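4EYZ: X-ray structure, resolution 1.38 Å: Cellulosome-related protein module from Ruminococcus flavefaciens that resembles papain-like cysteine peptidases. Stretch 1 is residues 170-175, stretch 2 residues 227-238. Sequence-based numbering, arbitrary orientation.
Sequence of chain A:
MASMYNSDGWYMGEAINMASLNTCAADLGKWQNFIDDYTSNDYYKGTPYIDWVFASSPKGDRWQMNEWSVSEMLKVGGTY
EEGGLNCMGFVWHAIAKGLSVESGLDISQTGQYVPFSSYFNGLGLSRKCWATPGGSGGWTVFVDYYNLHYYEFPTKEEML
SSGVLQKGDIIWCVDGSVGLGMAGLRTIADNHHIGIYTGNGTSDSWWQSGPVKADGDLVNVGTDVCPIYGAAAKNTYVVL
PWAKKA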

# COMPACT_ATOMS: atom_id res chain seq x y z
N ILE A 170 -6.55 -3.38 -1.40
CA ILE A 170 -5.31 -2.87 -1.94
C ILE A 170 -5.34 -3.01 -3.46
O ILE A 170 -5.75 -4.04 -3.97
CB ILE A 170 -4.11 -3.65 -1.36
CG1 ILE A 170 -4.14 -3.65 0.17
CG2 ILE A 170 -2.80 -3.17 -1.98
CD1 ILE A 170 -4.33 -2.36 0.82
N ILE A 171 -4.93 -1.96 -4.16
CA ILE A 171 -4.86 -1.99 -5.61
C ILE A 171 -3.43 -1.73 -6.04
O ILE A 171 -2.78 -0.81 -5.54
CB ILE A 171 -5.77 -0.92 -6.26
CG1 ILE A 171 -7.23 -1.19 -5.90
CG2 ILE A 171 -5.58 -0.90 -7.78
CD1 ILE A 171 -8.16 -0.07 -6.32
N TRP A 172 -2.94 -2.57 -6.94
CA TRP A 172 -1.69 -2.32 -7.65
C TRP A 172 -1.97 -1.93 -9.10
O TRP A 172 -2.69 -2.64 -9.81
CB TRP A 172 -0.81 -3.57 -7.64
CG TRP A 172 0.08 -3.68 -6.45
CD1 TRP A 172 -0.10 -4.46 -5.34
CD2 TRP A 172 1.34 -3.03 -6.27
NE1 TRP A 172 0.97 -4.33 -4.49
CE2 TRP A 172 1.86 -3.45 -5.03
CE3 TRP A 172 2.08 -2.12 -7.04
CZ2 TRP A 172 3.09 -3.00 -4.55
CZ3 TRP A 172 3.28 -1.66 -6.56
CH2 TRP A 172 3.78 -2.10 -5.33
N CYS A 173 -1.40 -0.80 -9.51
CA CYS A 173 -1.29 -0.44 -10.92
C CYS A 173 0.01 -1.02 -11.43
O CYS A 173 1.09 -0.72 -10.92
CB CYS A 173 -1.27 1.07 -11.09
SG CYS A 173 -2.79 1.92 -10.65
N VAL A 174 -0.11 -1.86 -12.45
CA VAL A 174 1.01 -2.60 -13.00
C VAL A 174 1.48 -1.90 -14.27
O VAL A 174 0.72 -1.73 -15.22
CB VAL A 174 0.59 -4.04 -13.33
CG1 VAL A 174 1.78 -4.86 -13.83
CG2 VAL A 174 -0.07 -4.68 -12.11
N ASP A 175 2.75 -1.51 -14.27
CA ASP A 175 3.39 -0.79 -15.36
C ASP A 175 3.39 -1.63 -16.62
O ASP A 175 4.06 -2.66 -16.69
CB ASP A 175 4.83 -0.49 -14.91
CG ASP A 175 5.59 0.38 -15.87
OD1 ASP A 175 5.22 0.48 -17.05
OD2 ASP A 175 6.60 0.95 -15.42
N PRO A 227 -8.40 9.96 -7.96
CA PRO A 227 -8.67 8.81 -8.83
C PRO A 227 -7.47 7.88 -8.92
O PRO A 227 -6.35 8.25 -8.59
CB PRO A 227 -8.97 9.45 -10.19
CG PRO A 227 -9.42 10.84 -9.86
CD PRO A 227 -8.60 11.24 -8.66
N ILE A 228 -7.73 6.66 -9.39
CA ILE A 228 -6.71 5.63 -9.45
C ILE A 228 -5.83 5.89 -10.67
O ILE A 228 -6.14 5.47 -11.79
CB ILE A 228 -7.35 4.23 -9.49
CG1 ILE A 228 -8.22 4.02 -8.24
CG2 ILE A 228 -6.27 3.17 -9.59
CD1 ILE A 228 -9.29 2.97 -8.41
N TYR A 229 -4.76 6.65 -10.46
CA TYR A 229 -3.83 7.01 -11.53
C TYR A 229 -2.52 6.26 -11.32
O TYR A 229 -1.94 6.31 -10.24
CB TYR A 229 -3.54 8.51 -11.53
CG TYR A 229 -4.70 9.42 -11.87
CD1 TYR A 229 -5.51 9.18 -12.98
CD2 TYR A 229 -4.98 10.53 -11.09
CE1 TYR A 229 -6.57 10.03 -13.30
CE2 TYR A 229 -6.05 11.38 -11.40
CZ TYR A 229 -6.83 11.12 -12.51
OH TYR A 229 -7.89 11.96 -12.83
N GLY A 230 -2.04 5.60 -12.36
CA GLY A 230 -0.76 4.94 -12.26
C GLY A 230 0.39 5.92 -12.37
O GLY A 230 0.25 7.03 -12.90
N ALA A 231 1.55 5.52 -11.86
CA ALA A 231 2.79 6.22 -12.13
C ALA A 231 3.23 5.96 -13.57
O ALA A 231 3.93 6.77 -14.16
CB ALA A 231 3.87 5.76 -11.16
N ALA A 232 2.84 4.81 -14.11
CA ALA A 232 3.16 4.45 -15.48
C ALA A 232 2.12 5.03 -16.43
O ALA A 232 0.98 5.28 -16.03
CB ALA A 232 3.23 2.94 -15.61
N ALA A 233 2.51 5.26 -17.68
CA ALA A 233 1.58 5.75 -18.69
C ALA A 233 0.52 4.71 -19.02
O ALA A 233 -0.64 5.05 -19.26
CB ALA A 233 2.34 6.13 -19.94
N LYS A 234 0.91 3.45 -19.03
CA LYS A 234 -0.01 2.36 -19.30
C LYS A 234 -0.10 1.43 -18.10
O LYS A 234 0.92 1.10 -17.50
CB LYS A 234 0.46 1.55 -20.49
CG LYS A 234 0.54 2.31 -21.79
CD LYS A 234 0.99 1.38 -22.90
CE LYS A 234 2.35 0.76 -22.59
NZ LYS A 234 2.70 -0.31 -23.56
N ASN A 235 -1.31 1.01 -17.76
CA ASN A 235 -1.51 0.21 -16.56
C ASN A 235 -2.53 -0.89 -16.75
O ASN A 235 -3.49 -0.72 -17.49
CB ASN A 235 -2.00 1.10 -15.42
CG ASN A 235 -0.97 2.11 -15.00
OD1 ASN A 235 -0.07 1.80 -14.22
ND2 ASN A 235 -1.08 3.33 -15.53
N THR A 236 -2.30 -2.00 -16.07
CA THR A 236 -3.36 -2.94 -15.75
C THR A 236 -3.41 -2.99 -14.23
O THR A 236 -2.64 -2.30 -13.56
CB THR A 236 -3.11 -4.33 -16.37
OG1 THR A 236 -1.82 -4.82 -15.97
CG2 THR A 236 -3.18 -4.24 -17.89
N TYR A 237 -4.30 -3.80 -13.68
CA TYR A 237 -4.61 -3.68 -12.26
C TYR A 237 -4.69 -5.03 -11.56
O TYR A 237 -5.23 -6.00 -12.09
CB TYR A 237 -5.94 -2.93 -12.09
CG TYR A 237 -5.91 -1.63 -12.84
CD1 TYR A 237 -5.47 -0.46 -12.24
CD2 TYR A 237 -6.27 -1.58 -14.19
CE1 TYR A 237 -5.40 0.73 -12.95
CE2 TYR A 237 -6.21 -0.41 -14.89
CZ TYR A 237 -5.78 0.74 -14.28
OH TYR A 237 -5.73 1.90 -15.02
N VAL A 238 -4.15 -5.06 -10.35
CA VAL A 238 -4.27 -6.22 -9.47
C VAL A 238 -4.95 -5.73 -8.21
O VAL A 238 -4.58 -4.71 -7.67
CB VAL A 238 -2.88 -6.80 -9.15
CG1 VAL A 238 -2.97 -7.84 -8.04
CG2 VAL A 238 -2.27 -7.39 -10.41
O HOH W 1 0.20 -3.48 -17.20
O HOH W 2 3.80 2.39 -19.08

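What holds the two backbones together? Residues 170-175 and 235-238 run as neighbouring antiparallel strands, their N-to-C directions 147° apart, and four hydrogen bonds tie them in two closed pairs. Trp172 N donates to Val238 O at 2.8 Å, and Val238 N returns the bond to Trp172 O at 2.9 Å. Two residues along, Val174 N donates to Thr236 O at 2.8 Å and Thr236 N to Val174 O at 3.1 Å. Between these pairs the carbonyls also draw in CA hydrogens, as where Tyr237 CA lies 3.3 Å from Trp172 O. The register therefore sets Cys173 beside Tyr237 and Asp175 beside Asn235, with no backbone hydrogen bond between the members of either pair.

Which side chains fill the space around Cys173? The loop that precedes the second strand folds back over the face carrying Cys173 and Tyr237, so the small thiol is hemmed in by several neighbours. Cys173 SG is 3.7 Å from Tyr237 CE1, meeting the ring obliquely, and 3.8 Å from Ile228 CG2. Gly230 CA lies 4.0 Å from Cys173 SG. A CB at Gly230 would point toward the first strand but clash with Asn235 ND2, so the bare glycine leaves room for that amide. Ile171 extends the apolar patch: its CD1 touches Ile228 CD1 at 3.9 Å, while its CG2 lies at the edge of the Tyr237 ring.

How is the loop held against the strand near Asp175? The Asn235 side chain bends nearer to the first strand, where its OD1 comes within 3.4 Å of Cys173 CB, and its ND2 donates to Ala232 O at 2.9 Å, bracing the turn from within. Ala232 points toward the first strand, and its methyl CB forms a small bump 3.5 Å from Asp175 OD1. A water adds a polar link by donating to Asp175 OD1 and accepting from Lys234 N, both at 3.1 Å.

What packs on the other face? Here Trp172, Val174, Thr236 and Val238 bring together branched side chains and the root of the indole. Val174 CG2 meets Val238 CG2 at 3.9 Å, a diagonal contact between the two hydrogen-bonded pairs, and Trp172 CB lies 4.1 Å from Val238 CB while the indole leads away. Val174 CB is 3.7 Å from Thr236 OG1. A second water accepts from Thr236 OG1 and donates to Val174 O, each at 2.7 Å, joining side chain to backbone across the strands.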